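Local coordinates for protein glutamate--tRNA ligase (Methanothermobacter thermautotrophicus, PDB 3AII) that probably attaches glutamate to tRNA(Glu) in two steps, activating glutamate with ATP to Glu-AMP and then transferring it to the acceptor end, at residues Y176-K181 with L310-P315. Residues are numbered along the deposited sequence; the frame is centred on the assembly and turned at random.
Sequences YEYTEK and LGWEPP
Tyr178 and Trp312 show how two aromatic side chains can join a helix to a distant loop without either ring lying flat on the other. From CB, which leaves helix 172-184 toward the loop, the tyrosine turns CG anti to its own carbonyl carbon (chi1 -76°), and this brings the CD1–CE1 side of the ring to the indole. CD1 lies 3.8 Å from Trp312 CZ2 and almost as near to CH2. CE1 comes nearest, 3.6 Å from Trp312 CZ2, and reaches the indole at its edge, near its plane; at the tip, Tyr178 OH is farther off, 5.0 Å from Trp312 CZ2. The two planes are inclined at 59°, with the six-membered ring centroids 5.6 Å apart. On one indole face, CB of Leu310 lies 3.7 Å above the plane, while CD2 of the same leucine reaches CB of Lys181 at 4.4 Å. Beyond CB the lysine leads away, and its NZ forms a salt bridge with Glu177 OE2 (2.9 Å), one helical turn back. A serine in place of this tyrosine would probably leave the CZ2–CH2 edge of the indole without its aromatic neighbour. Gly311, with positive phi, ends helix 299-310 in a Schellman motif, after which Trp312 stacks on His283 of helix 274-284 and touches Tyr307. Within the catalytic domain, the contact thus ties helix 172-184, whose other side packs on helix 215-224 and strand 252-256, to the loop leading into strand 316-318.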
loop_
_atom_site.group_PDB
_atom_site.type_symbol
_atom_site.label_atom_id
_atom_site.label_comp_id
_atom_site.label_asym_id
_atom_site.label_seq_id
_atom_site.Cartn_x
_atom_site.Cartn_y
_atom_site.Cartn_z
ATOM N N TYR A 176 -24.701 12.938 -16.357
ATOM C CA TYR A 176 -25.338 13.882 -17.288
ATOM C C TYR A 176 -26.775 14.175 -16.863
ATOM O O TYR A 176 -27.215 15.321 -16.885
ATOM C CB TYR A 176 -25.311 13.322 -18.716
ATOM C CG TYR A 176 -23.928 13.079 -19.293
ATOM C CD1 TYR A 176 -22.799 13.721 -18.786
ATOM C CD2 TYR A 176 -23.758 12.210 -20.363
ATOM C CE1 TYR A 176 -21.545 13.477 -19.316
ATOM C CE2 TYR A 176 -22.512 11.955 -20.900
ATOM C CZ TYR A 176 -21.406 12.601 -20.384
ATOM O OH TYR A 176 -20.177 12.350 -20.953
ATOM N N GLU A 177 -27.496 13.127 -16.473
ATOM C CA GLU A 177 -28.870 13.251 -15.981
ATOM C C GLU A 177 -28.932 14.218 -14.807
ATOM O O GLU A 177 -29.789 15.128 -14.757
ATOM C CB GLU A 177 -29.396 11.879 -15.539
ATOM C CG GLU A 177 -30.821 11.906 -14.994
ATOM C CD GLU A 177 -31.213 10.591 -14.331
ATOM O OE1 GLU A 177 -30.538 9.569 -14.590
ATOM O OE2 GLU A 177 -32.189 10.580 -13.548
ATOM N N TYR A 178 -28.026 14.035 -13.855
ATOM C CA TYR A 178 -28.046 14.885 -12.675
ATOM C C TYR A 178 -27.465 16.271 -12.917
ATOM O O TYR A 178 -27.771 17.186 -12.182
ATOM C CB TYR A 178 -27.474 14.172 -11.435
ATOM C CG TYR A 178 -28.503 13.195 -10.934
ATOM C CD1 TYR A 178 -29.526 13.617 -10.102
ATOM C CD2 TYR A 178 -28.517 11.882 -11.383
ATOM C CE1 TYR A 178 -30.513 12.745 -9.684
ATOM C CE2 TYR A 178 -29.520 11.000 -10.974
ATOM C CZ TYR A 178 -30.507 11.453 -10.121
ATOM O OH TYR A 178 -31.498 10.595 -9.699
ATOM N N THR A 179 -26.642 16.420 -13.953
ATOM C CA THR A 179 -26.248 17.765 -14.388
ATOM C C THR A 179 -27.469 18.536 -14.898
ATOM O O THR A 179 -27.659 19.706 -14.551
ATOM C CB THR A 179 -25.173 17.709 -15.485
ATOM O OG1 THR A 179 -23.971 17.172 -14.917
ATOM C CG2 THR A 179 -24.878 19.107 -16.029
ATOM N N GLU A 180 -28.265 17.892 -15.747
ATOM C CA GLU A 180 -29.496 18.505 -16.275
ATOM C C GLU A 180 -30.471 18.842 -15.141
ATOM O O GLU A 180 -31.080 19.907 -15.129
ATOM C CB GLU A 180 -30.158 17.604 -17.324
ATOM C CG GLU A 180 -29.302 17.406 -18.578
ATOM C CD GLU A 180 -30.118 17.176 -19.844
ATOM O OE1 GLU A 180 -31.319 16.837 -19.742
ATOM O OE2 GLU A 180 -29.549 17.340 -20.947
ATOM N N LYS A 181 -30.594 17.944 -14.168
ATOM C CA LYS A 181 -31.492 18.201 -13.043
ATOM C C LYS A 181 -30.996 19.367 -12.199
ATOM O O LYS A 181 -31.792 20.201 -11.747
ATOM C CB LYS A 181 -31.658 16.944 -12.176
ATOM C CG LYS A 181 -32.596 15.909 -12.806
ATOM C CD LYS A 181 -32.731 14.664 -11.937
ATOM C CE LYS A 181 -33.617 13.618 -12.616
ATOM N NZ LYS A 181 -33.711 12.370 -11.814
ATOM N N LEU A 310 -29.967 20.027 -4.849
ATOM C CA LEU A 310 -30.749 18.881 -5.309
ATOM C C LEU A 310 -31.796 18.423 -4.282
ATOM O O LEU A 310 -32.609 17.532 -4.559
ATOM C CB LEU A 310 -29.808 17.740 -5.704
ATOM C CG LEU A 310 -29.007 18.014 -6.988
ATOM C CD1 LEU A 310 -27.818 17.050 -7.127
ATOM C CD2 LEU A 310 -29.903 17.957 -8.220
ATOM N N GLY A 311 -31.773 19.034 -3.104
ATOM C CA GLY A 311 -32.717 18.694 -2.048
ATOM C C GLY A 311 -32.400 17.364 -1.384
ATOM O O GLY A 311 -33.296 16.597 -1.036
ATOM N N TRP A 312 -31.111 17.096 -1.210
ATOM C CA TRP A 312 -30.641 15.837 -0.642
ATOM C C TRP A 312 -29.994 16.060 0.714
ATOM O O TRP A 312 -29.293 17.050 0.928
ATOM C CB TRP A 312 -29.581 15.221 -1.553
ATOM C CG TRP A 312 -30.045 14.782 -2.912
ATOM C CD1 TRP A 312 -31.331 14.611 -3.352
ATOM C CD2 TRP A 312 -29.197 14.417 -4.001
ATOM N NE1 TRP A 312 -31.326 14.166 -4.657
ATOM C CE2 TRP A 312 -30.028 14.046 -5.076
ATOM C CE3 TRP A 312 -27.811 14.364 -4.167
ATOM C CZ2 TRP A 312 -29.515 13.629 -6.299
ATOM C CZ3 TRP A 312 -27.305 13.962 -5.381
ATOM C CH2 TRP A 312 -28.157 13.600 -6.434
ATOM N N GLU A 313 -30.203 15.127 1.631
ATOM C CA GLU A 313 -29.505 15.183 2.907
ATOM C C GLU A 313 -28.128 14.557 2.759
ATOM O O GLU A 313 -28.008 13.417 2.311
ATOM C CB GLU A 313 -30.298 14.445 3.981
ATOM C CG GLU A 313 -29.697 14.548 5.369
ATOM C CD GLU A 313 -30.561 13.887 6.419
ATOM O OE1 GLU A 313 -31.559 13.235 6.040
ATOM O OE2 GLU A 313 -30.245 14.020 7.620
ATOM N N PRO A 314 -27.083 15.290 3.158
ATOM C CA PRO A 314 -25.719 14.780 3.007
ATOM C C PRO A 314 -25.444 13.655 3.996
ATOM O O PRO A 314 -26.110 13.553 5.028
ATOM C CB PRO A 314 -24.836 15.990 3.338
ATOM C CG PRO A 314 -25.778 17.107 3.733
ATOM C CD PRO A 314 -27.130 16.526 3.953
ATOM N N PRO A 315 -24.459 12.810 3.689
ATOM C CA PRO A 315 -24.026 11.792 4.657
ATOM C C PRO A 315 -23.238 12.421 5.803
ATOM O O PRO A 315 -22.771 13.555 5.686
ATOM C CB PRO A 315 -23.106 10.898 3.822
ATOM C CG PRO A 315 -22.562 11.810 2.758
ATOM C CD PRO A 315 -23.653 12.798 2.452
#